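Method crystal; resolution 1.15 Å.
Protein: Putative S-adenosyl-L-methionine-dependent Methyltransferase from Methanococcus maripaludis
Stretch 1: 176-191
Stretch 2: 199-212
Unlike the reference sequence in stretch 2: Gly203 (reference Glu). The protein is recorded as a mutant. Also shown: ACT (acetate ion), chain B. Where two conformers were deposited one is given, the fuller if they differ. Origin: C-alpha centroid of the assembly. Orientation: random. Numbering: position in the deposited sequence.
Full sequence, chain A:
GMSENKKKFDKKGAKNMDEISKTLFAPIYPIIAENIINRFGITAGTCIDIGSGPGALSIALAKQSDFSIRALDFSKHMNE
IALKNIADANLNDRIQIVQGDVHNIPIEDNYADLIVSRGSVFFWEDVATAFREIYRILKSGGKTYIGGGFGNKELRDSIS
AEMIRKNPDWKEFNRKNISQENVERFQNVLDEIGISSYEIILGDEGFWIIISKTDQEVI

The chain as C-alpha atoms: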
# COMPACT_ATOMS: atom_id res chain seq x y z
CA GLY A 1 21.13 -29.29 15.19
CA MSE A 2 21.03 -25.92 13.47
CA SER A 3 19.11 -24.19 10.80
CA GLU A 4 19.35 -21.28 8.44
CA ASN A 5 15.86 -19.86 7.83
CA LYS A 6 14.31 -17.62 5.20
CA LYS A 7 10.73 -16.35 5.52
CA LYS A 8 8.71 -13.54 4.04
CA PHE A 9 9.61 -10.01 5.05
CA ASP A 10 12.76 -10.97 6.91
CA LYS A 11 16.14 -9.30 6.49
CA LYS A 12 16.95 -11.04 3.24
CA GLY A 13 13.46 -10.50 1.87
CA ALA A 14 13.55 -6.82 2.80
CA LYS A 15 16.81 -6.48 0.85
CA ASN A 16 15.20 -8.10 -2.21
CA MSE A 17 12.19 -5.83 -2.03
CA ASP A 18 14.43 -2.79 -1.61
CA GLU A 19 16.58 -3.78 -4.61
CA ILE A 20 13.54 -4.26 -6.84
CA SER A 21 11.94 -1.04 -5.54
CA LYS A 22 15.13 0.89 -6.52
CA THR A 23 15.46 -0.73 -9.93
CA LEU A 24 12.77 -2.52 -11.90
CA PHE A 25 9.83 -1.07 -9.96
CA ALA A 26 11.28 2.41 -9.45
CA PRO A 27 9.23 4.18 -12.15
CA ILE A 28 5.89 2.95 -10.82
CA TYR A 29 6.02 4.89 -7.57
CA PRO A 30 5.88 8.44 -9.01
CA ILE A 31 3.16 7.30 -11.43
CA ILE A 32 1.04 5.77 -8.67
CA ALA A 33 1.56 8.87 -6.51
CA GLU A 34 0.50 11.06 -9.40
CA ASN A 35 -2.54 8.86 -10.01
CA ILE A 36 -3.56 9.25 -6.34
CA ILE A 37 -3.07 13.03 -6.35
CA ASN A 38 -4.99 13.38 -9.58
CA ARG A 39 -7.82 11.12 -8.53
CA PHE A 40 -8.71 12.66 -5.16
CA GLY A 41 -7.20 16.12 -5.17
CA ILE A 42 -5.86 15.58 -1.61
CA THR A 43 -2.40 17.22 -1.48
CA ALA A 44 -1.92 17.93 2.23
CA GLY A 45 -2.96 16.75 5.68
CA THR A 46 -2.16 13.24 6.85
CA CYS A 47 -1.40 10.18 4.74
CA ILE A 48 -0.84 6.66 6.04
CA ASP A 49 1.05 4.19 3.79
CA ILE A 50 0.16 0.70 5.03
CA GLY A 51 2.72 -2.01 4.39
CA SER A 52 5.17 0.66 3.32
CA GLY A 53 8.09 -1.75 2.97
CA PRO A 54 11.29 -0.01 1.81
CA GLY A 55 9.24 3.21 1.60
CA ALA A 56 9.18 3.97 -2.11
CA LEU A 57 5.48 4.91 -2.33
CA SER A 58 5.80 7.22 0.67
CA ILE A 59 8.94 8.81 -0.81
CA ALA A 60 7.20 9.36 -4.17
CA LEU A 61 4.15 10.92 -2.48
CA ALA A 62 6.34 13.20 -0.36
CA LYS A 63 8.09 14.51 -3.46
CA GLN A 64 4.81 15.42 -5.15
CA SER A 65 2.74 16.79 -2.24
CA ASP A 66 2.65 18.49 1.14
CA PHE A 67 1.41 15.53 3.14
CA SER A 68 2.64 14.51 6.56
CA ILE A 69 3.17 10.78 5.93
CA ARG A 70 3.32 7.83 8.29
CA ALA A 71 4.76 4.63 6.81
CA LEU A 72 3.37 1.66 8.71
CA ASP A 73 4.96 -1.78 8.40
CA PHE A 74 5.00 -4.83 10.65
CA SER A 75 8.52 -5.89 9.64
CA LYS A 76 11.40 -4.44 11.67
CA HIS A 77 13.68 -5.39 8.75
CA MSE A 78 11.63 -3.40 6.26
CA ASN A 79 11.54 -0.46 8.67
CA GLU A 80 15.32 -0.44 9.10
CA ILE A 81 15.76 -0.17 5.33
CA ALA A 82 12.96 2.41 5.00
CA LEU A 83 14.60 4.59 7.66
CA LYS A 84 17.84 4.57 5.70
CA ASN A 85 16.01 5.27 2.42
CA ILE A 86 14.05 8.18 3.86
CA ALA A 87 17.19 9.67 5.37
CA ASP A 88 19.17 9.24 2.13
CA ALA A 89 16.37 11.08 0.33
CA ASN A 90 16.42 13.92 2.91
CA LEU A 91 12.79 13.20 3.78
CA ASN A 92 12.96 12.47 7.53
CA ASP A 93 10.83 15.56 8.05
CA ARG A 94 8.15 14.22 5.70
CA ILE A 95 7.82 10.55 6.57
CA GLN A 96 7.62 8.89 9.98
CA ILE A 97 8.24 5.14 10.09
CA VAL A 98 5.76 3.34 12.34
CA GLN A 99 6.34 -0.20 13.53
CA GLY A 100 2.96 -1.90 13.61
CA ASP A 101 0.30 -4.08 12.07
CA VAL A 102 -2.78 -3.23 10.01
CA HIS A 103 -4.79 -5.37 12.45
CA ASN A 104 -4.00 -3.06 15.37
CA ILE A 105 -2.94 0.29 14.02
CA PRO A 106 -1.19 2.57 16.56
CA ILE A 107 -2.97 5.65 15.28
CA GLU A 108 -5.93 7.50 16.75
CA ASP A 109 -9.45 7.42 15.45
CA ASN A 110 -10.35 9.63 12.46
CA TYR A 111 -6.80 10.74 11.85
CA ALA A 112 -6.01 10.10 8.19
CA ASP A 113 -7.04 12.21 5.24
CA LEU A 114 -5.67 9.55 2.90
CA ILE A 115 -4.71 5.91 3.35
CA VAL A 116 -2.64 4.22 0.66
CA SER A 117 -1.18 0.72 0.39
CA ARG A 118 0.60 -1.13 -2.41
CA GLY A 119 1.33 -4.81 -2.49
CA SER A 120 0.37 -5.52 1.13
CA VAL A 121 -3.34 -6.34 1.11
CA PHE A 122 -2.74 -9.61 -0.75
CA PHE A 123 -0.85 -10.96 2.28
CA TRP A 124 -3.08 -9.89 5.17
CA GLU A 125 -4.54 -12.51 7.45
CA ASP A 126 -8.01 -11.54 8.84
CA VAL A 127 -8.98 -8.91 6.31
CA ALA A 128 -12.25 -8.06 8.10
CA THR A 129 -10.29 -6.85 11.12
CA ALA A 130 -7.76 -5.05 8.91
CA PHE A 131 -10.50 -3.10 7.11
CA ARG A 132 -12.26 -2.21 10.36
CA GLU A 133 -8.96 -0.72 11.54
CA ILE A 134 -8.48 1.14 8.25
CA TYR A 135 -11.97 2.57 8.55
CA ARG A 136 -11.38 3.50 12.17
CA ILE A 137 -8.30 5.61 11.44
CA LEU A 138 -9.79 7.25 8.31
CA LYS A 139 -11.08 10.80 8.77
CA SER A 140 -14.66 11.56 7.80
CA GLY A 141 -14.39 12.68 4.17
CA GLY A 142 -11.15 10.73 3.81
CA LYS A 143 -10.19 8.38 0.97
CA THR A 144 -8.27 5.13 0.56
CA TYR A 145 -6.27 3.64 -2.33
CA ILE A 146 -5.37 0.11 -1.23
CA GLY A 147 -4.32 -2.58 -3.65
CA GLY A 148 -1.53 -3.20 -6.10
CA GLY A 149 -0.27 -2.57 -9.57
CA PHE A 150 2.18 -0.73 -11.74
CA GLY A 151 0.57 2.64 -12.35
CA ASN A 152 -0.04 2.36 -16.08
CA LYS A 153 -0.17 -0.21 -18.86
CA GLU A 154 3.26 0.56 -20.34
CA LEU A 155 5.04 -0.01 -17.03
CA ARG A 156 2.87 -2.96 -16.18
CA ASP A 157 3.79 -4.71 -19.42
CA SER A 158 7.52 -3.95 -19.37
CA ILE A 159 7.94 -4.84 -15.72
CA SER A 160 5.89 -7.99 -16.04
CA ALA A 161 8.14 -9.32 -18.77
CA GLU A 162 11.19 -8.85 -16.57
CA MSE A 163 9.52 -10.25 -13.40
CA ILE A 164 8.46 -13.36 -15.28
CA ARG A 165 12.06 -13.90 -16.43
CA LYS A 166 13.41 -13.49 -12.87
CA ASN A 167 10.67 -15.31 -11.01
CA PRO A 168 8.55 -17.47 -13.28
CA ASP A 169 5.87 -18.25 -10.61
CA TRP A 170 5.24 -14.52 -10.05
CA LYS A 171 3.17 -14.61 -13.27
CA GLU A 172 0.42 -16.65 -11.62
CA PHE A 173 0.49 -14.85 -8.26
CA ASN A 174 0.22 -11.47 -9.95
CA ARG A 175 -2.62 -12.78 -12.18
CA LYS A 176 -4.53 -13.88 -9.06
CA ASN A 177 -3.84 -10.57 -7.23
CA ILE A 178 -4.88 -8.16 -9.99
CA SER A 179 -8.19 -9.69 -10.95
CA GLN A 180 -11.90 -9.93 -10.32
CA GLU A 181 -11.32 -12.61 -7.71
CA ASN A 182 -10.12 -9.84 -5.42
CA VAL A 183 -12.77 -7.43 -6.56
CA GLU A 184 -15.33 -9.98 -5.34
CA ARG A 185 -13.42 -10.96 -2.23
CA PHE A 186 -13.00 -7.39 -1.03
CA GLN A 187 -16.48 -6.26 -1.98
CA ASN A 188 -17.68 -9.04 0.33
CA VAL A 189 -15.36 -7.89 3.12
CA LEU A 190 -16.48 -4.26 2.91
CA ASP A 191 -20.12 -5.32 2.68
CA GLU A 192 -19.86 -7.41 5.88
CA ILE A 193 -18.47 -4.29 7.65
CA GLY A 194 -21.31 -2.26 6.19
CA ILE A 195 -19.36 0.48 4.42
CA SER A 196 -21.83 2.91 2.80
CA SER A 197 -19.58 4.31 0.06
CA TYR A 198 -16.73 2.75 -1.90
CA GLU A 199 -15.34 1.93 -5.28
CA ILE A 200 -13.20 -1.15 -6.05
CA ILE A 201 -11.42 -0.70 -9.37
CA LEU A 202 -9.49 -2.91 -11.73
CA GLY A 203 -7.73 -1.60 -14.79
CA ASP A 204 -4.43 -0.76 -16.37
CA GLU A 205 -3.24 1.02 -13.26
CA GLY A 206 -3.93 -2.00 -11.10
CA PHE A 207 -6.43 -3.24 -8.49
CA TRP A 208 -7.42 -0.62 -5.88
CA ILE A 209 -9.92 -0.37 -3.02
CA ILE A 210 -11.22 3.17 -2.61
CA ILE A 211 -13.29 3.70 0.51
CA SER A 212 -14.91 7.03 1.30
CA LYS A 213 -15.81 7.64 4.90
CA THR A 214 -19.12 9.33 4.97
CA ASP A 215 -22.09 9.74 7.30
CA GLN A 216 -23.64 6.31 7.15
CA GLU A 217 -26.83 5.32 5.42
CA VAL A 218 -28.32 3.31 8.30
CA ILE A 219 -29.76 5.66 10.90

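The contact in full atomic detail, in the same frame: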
# COMPACT_ATOMS: atom_id res chain seq x y z
N LYS A 176 -3.51 -13.68 -10.11
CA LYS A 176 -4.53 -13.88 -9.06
C LYS A 176 -4.78 -12.56 -8.31
O LYS A 176 -5.93 -12.20 -8.04
CB LYS A 176 -4.10 -14.96 -8.08
N ASN A 177 -3.73 -11.82 -7.98
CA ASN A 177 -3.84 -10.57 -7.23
C ASN A 177 -4.65 -9.49 -7.97
O ASN A 177 -5.58 -8.90 -7.41
CB ASN A 177 -2.46 -10.00 -6.91
CG ASN A 177 -1.70 -10.83 -5.89
OD1 ASN A 177 -2.28 -11.62 -5.16
ND2 ASN A 177 -0.41 -10.63 -5.83
N ILE A 178 -4.30 -9.26 -9.22
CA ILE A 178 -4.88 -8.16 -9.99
C ILE A 178 -5.98 -8.73 -10.87
O ILE A 178 -5.85 -8.83 -12.07
CB ILE A 178 -3.80 -7.42 -10.80
CG1 ILE A 178 -2.56 -7.10 -9.96
CG2 ILE A 178 -4.38 -6.14 -11.44
CD1 ILE A 178 -2.83 -6.24 -8.74
N SER A 179 -7.07 -9.13 -10.23
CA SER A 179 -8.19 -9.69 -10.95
C SER A 179 -9.50 -9.57 -10.21
O SER A 179 -9.57 -9.10 -9.07
CB SER A 179 -7.97 -11.17 -11.23
OG SER A 179 -8.14 -11.91 -10.06
N GLN A 180 -10.56 -10.04 -10.88
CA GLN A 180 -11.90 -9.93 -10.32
C GLN A 180 -12.11 -10.82 -9.12
O GLN A 180 -13.07 -10.65 -8.39
CB GLN A 180 -12.98 -10.09 -11.38
CG GLN A 180 -13.01 -8.86 -12.27
CD GLN A 180 -14.28 -8.84 -13.08
OE1 GLN A 180 -15.38 -8.81 -12.51
NE2 GLN A 180 -14.15 -8.91 -14.42
N GLU A 181 -11.22 -11.79 -8.92
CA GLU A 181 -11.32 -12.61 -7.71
C GLU A 181 -11.23 -11.72 -6.48
O GLU A 181 -11.98 -11.90 -5.51
CB GLU A 181 -10.22 -13.65 -7.66
N ASN A 182 -10.32 -10.78 -6.50
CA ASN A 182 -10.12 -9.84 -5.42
C ASN A 182 -11.16 -8.76 -5.40
O ASN A 182 -11.47 -8.25 -4.31
CB ASN A 182 -8.70 -9.31 -5.36
CG ASN A 182 -7.80 -10.30 -4.71
OD1 ASN A 182 -8.21 -10.99 -3.75
ND2 ASN A 182 -6.59 -10.42 -5.20
N VAL A 183 -11.69 -8.40 -6.57
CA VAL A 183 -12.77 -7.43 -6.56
C VAL A 183 -13.92 -8.04 -5.75
O VAL A 183 -14.48 -7.38 -4.85
CB VAL A 183 -13.20 -7.03 -7.95
CG1 VAL A 183 -14.38 -6.09 -7.88
CG2 VAL A 183 -12.02 -6.36 -8.70
N GLU A 184 -14.26 -9.30 -6.04
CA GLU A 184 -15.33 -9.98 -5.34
C GLU A 184 -15.01 -10.20 -3.87
O GLU A 184 -15.82 -9.95 -2.96
CB GLU A 184 -15.61 -11.33 -5.97
CG GLU A 184 -16.67 -12.08 -5.19
CD GLU A 184 -17.67 -12.73 -6.08
OE1 GLU A 184 -18.21 -12.01 -6.94
OE2 GLU A 184 -17.96 -13.93 -5.89
N ARG A 185 -13.81 -10.67 -3.61
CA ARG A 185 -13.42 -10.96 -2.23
C ARG A 185 -13.58 -9.72 -1.36
O ARG A 185 -14.16 -9.77 -0.27
CB ARG A 185 -11.97 -11.43 -2.14
CG ARG A 185 -11.50 -11.77 -0.73
CD ARG A 185 -10.04 -12.14 -0.62
NE ARG A 185 -9.81 -12.54 0.76
CZ ARG A 185 -8.66 -12.50 1.41
NH1 ARG A 185 -7.57 -12.08 0.84
NH2 ARG A 185 -8.63 -12.89 2.67
N PHE A 186 -13.01 -8.62 -1.83
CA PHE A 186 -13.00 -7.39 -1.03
C PHE A 186 -14.33 -6.66 -0.99
O PHE A 186 -14.63 -6.04 0.01
CB PHE A 186 -11.76 -6.55 -1.36
CG PHE A 186 -10.54 -7.17 -0.82
CD1 PHE A 186 -10.28 -7.11 0.54
CD2 PHE A 186 -9.69 -7.90 -1.60
CE1 PHE A 186 -9.19 -7.75 1.08
CE2 PHE A 186 -8.60 -8.53 -1.09
CZ PHE A 186 -8.34 -8.47 0.25
N GLN A 187 -15.13 -6.77 -2.05
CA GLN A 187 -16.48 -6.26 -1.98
C GLN A 187 -17.18 -6.97 -0.82
O GLN A 187 -17.87 -6.35 -0.01
CB GLN A 187 -17.20 -6.55 -3.32
CG GLN A 187 -18.62 -6.40 -3.47
CD GLN A 187 -19.08 -7.02 -4.82
OE1 GLN A 187 -20.25 -7.11 -5.07
NE2 GLN A 187 -18.12 -7.43 -5.68
N ASN A 188 -17.01 -8.30 -0.74
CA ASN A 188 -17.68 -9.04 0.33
C ASN A 188 -17.19 -8.63 1.72
O ASN A 188 -17.98 -8.50 2.66
CB ASN A 188 -17.52 -10.54 0.14
CG ASN A 188 -18.27 -11.07 -1.07
OD1 ASN A 188 -19.17 -10.41 -1.59
ND2 ASN A 188 -17.89 -12.25 -1.54
N VAL A 189 -15.91 -8.35 1.85
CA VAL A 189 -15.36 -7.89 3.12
C VAL A 189 -15.95 -6.55 3.54
O VAL A 189 -16.41 -6.35 4.67
CB VAL A 189 -13.81 -7.76 3.05
CG1 VAL A 189 -13.23 -7.08 4.30
CG2 VAL A 189 -13.13 -9.12 2.83
N LEU A 190 -15.97 -5.59 2.61
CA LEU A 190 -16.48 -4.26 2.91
C LEU A 190 -17.97 -4.33 3.19
O LEU A 190 -18.48 -3.60 4.04
CB LEU A 190 -16.18 -3.29 1.76
CG LEU A 190 -14.68 -3.08 1.45
CD1 LEU A 190 -14.56 -1.92 0.48
CD2 LEU A 190 -13.81 -2.82 2.71
N ASP A 191 -18.67 -5.21 2.49
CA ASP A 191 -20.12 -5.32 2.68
C ASP A 191 -20.44 -5.91 4.05
O ASP A 191 -21.44 -5.52 4.67
CB ASP A 191 -20.74 -6.10 1.53
CG ASP A 191 -20.68 -5.36 0.21
OD1 ASP A 191 -20.40 -4.13 0.18
OD2 ASP A 191 -20.93 -6.02 -0.81
N GLU A 199 -15.58 2.45 -3.97
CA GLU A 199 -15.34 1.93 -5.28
C GLU A 199 -14.22 0.90 -5.17
O GLU A 199 -13.28 1.10 -4.42
CB GLU A 199 -14.79 3.02 -6.24
CG GLU A 199 -15.65 4.22 -6.45
CD GLU A 199 -14.83 5.38 -7.00
OE1 GLU A 199 -13.92 5.81 -6.26
OE2 GLU A 199 -15.08 5.80 -8.13
N ILE A 200 -14.32 -0.20 -5.90
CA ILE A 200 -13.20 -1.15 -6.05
C ILE A 200 -12.97 -1.19 -7.53
O ILE A 200 -13.87 -1.53 -8.29
CB ILE A 200 -13.47 -2.51 -5.45
CG1 ILE A 200 -13.78 -2.41 -3.96
CG2 ILE A 200 -12.27 -3.41 -5.66
CD1 ILE A 200 -14.17 -3.73 -3.30
N ILE A 201 -11.76 -0.84 -7.95
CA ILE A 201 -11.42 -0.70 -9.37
C ILE A 201 -10.39 -1.70 -9.82
O ILE A 201 -9.53 -2.16 -9.04
CB ILE A 201 -10.87 0.71 -9.73
CG1 ILE A 201 -9.54 0.99 -9.05
CG2 ILE A 201 -11.90 1.83 -9.40
CD1 ILE A 201 -8.95 2.28 -9.55
N LEU A 202 -10.45 -2.03 -11.10
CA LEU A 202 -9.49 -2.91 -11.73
C LEU A 202 -9.29 -2.41 -13.15
O LEU A 202 -10.23 -2.33 -13.92
CB LEU A 202 -10.00 -4.35 -11.70
CG LEU A 202 -9.18 -5.38 -12.42
CD1 LEU A 202 -7.83 -5.57 -11.80
CD2 LEU A 202 -9.98 -6.71 -12.46
N GLY A 203 -8.06 -2.07 -13.47
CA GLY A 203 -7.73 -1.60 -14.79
C GLY A 203 -6.25 -1.56 -15.02
O GLY A 203 -5.48 -2.19 -14.31
N ASP A 204 -5.84 -0.78 -16.00
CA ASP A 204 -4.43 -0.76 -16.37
C ASP A 204 -3.52 -0.24 -15.27
O ASP A 204 -2.33 -0.51 -15.30
CB ASP A 204 -4.22 -0.00 -17.69
CG ASP A 204 -4.78 -0.76 -18.91
OD1 ASP A 204 -5.00 -1.99 -18.86
OD2 ASP A 204 -4.96 -0.14 -19.95
N GLU A 205 -4.06 0.48 -14.32
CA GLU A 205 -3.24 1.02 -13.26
C GLU A 205 -3.13 0.09 -12.07
O GLU A 205 -2.35 0.31 -11.15
CB GLU A 205 -3.80 2.35 -12.78
CG GLU A 205 -5.13 2.24 -12.05
CD GLU A 205 -6.37 2.45 -12.92
OE1 GLU A 205 -6.53 1.90 -14.07
OE2 GLU A 205 -7.23 3.19 -12.40
N GLY A 206 -3.93 -0.95 -12.13
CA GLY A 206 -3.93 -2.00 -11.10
C GLY A 206 -5.29 -2.29 -10.49
O GLY A 206 -6.33 -1.99 -11.10
N PHE A 207 -5.25 -2.87 -9.30
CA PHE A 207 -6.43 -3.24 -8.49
C PHE A 207 -6.39 -2.34 -7.26
O PHE A 207 -5.39 -2.36 -6.53
CB PHE A 207 -6.33 -4.70 -8.05
CG PHE A 207 -7.28 -5.05 -6.92
CD1 PHE A 207 -8.62 -5.26 -7.14
CD2 PHE A 207 -6.84 -5.10 -5.63
CE1 PHE A 207 -9.47 -5.54 -6.09
CE2 PHE A 207 -7.71 -5.40 -4.57
CZ PHE A 207 -9.00 -5.61 -4.82
N TRP A 208 -7.45 -1.57 -6.99
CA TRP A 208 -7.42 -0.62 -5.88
C TRP A 208 -8.79 -0.50 -5.22
O TRP A 208 -9.82 -0.38 -5.89
CB TRP A 208 -6.95 0.76 -6.34
CG TRP A 208 -5.61 0.71 -7.02
CD1 TRP A 208 -5.37 0.61 -8.36
CD2 TRP A 208 -4.34 0.68 -6.40
NE1 TRP A 208 -4.03 0.54 -8.60
CE2 TRP A 208 -3.37 0.58 -7.41
CE3 TRP A 208 -3.92 0.73 -5.07
CZ2 TRP A 208 -1.99 0.56 -7.13
CZ3 TRP A 208 -2.54 0.72 -4.79
CH2 TRP A 208 -1.61 0.62 -5.82
N ILE A 209 -8.76 -0.52 -3.89
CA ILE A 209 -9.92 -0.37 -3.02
C ILE A 209 -9.96 1.06 -2.53
O ILE A 209 -9.04 1.53 -1.87
CB ILE A 209 -9.81 -1.36 -1.85
CG1 ILE A 209 -9.77 -2.81 -2.33
CG2 ILE A 209 -10.93 -1.12 -0.84
CD1 ILE A 209 -9.20 -3.80 -1.30
N ILE A 210 -11.06 1.74 -2.85
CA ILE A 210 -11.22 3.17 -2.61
C ILE A 210 -12.46 3.44 -1.77
O ILE A 210 -13.60 3.57 -2.25
CB ILE A 210 -11.33 3.92 -3.96
CG1 ILE A 210 -10.11 3.63 -4.83
CG2 ILE A 210 -11.50 5.43 -3.74
CD1 ILE A 210 -10.17 4.15 -6.25
N ILE A 211 -12.24 3.46 -0.46
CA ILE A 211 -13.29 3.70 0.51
C ILE A 211 -13.39 5.19 0.74
O ILE A 211 -12.39 5.89 0.85
CB ILE A 211 -12.95 2.98 1.83
CG1 ILE A 211 -12.93 1.46 1.61
CG2 ILE A 211 -13.93 3.37 2.94
CD1 ILE A 211 -12.14 0.69 2.68
N SER A 212 -14.62 5.66 0.89
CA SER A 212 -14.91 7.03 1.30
C SER A 212 -15.61 7.00 2.62
O SER A 212 -16.70 6.47 2.68
CB SER A 212 -15.86 7.70 0.34
OG SER A 212 -15.25 7.95 -0.89
C ACT B . -12.12 -13.27 3.70
O ACT B . -11.13 -13.88 4.16
OXT ACT B . -12.22 -13.16 2.45
CH3 ACT B . -13.15 -12.70 4.64

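The contact packs helix 180-191 against a hairpin formed by strands 199-203 and 206-211, and the side chains at its centre are apolar. The helix axis runs 8.9 Å from the first strand at 175° and 9.4 Å from the second at 12°, so it lies nearly antiparallel to one and nearly parallel to the other, and its side chains can reach both. Residues alternate along each strand: the CA-to-CB bonds of Ile200, Leu202, Phe207, Ile209 and Ile211 point toward the helix, whereas those of Glu199, Ile201 and Ile210 point away.

Phe186 and Val183 occupy the middle. Phe186 CG lies 3.7 Å from Ile209 CD1, and Phe186 CD2 lies 4.0 Å from Phe207 CZ; both neighbours approach the Phe186 ring obliquely, so this is van der Waals packing rather than stacking. Val183 CG2 touches both strands, at 3.7 Å from Phe207 CE1 and 4.1 Å from Leu202 CB. Ile200, with chi1 m and chi2 t, extends its CD1 to the helix backbone, 3.4 Å from Gln187 N. Gln187 N already donates to Val183 O at 2.9 Å within the helix, so the methyl packs against a satisfied amide.

One helical turn beyond Phe186, Leu190 CD1 is 3.9 Å from Ile209 CG2 and 4.2 Å from Ile200 CD1, and both Leu190 methyls reach Ile211, CD2 lying 3.9 Å from Ile211 CD1. At the other end, Ile178 CG2 meets Leu202 CD1 at 3.5 Å and Ile178 CD1 meets Phe207 CB at 3.9 Å. Here the backbones come closer, with the CA atoms of Ile178 and Phe207 only 5.4 Å apart.

Asn182 marks the transition to polar chemistry. Asn182 CB sits over one face of the Phe207 ring, 4.0 Å from its centroid and 23° off the normal, a CH-pi contact. Its amide is used within the helical stretch: Asn182 ND2 donates to Asn177 O at 2.9 Å and 173°, bridging the break between the two helical segments. Ser179 caps the second of these, Ser179 OG accepting from Glu181 N at 3.3 Å and 148°.

No hydrogen bond crosses between the stretches; those described so far lie within one stretch or the other. The hairpin closes through a type I turn from Gly203 to Gly206, with Gly203 N to Gly206 O and Gly206 N to Gly203 O both 2.9 Å. Farther out, Arg185 makes no contact with the hairpin and instead binds acetate, with Arg185 NE to ACT OXT at 3.0 Å and Arg185 NH2 to ACT O at 3.1 Å.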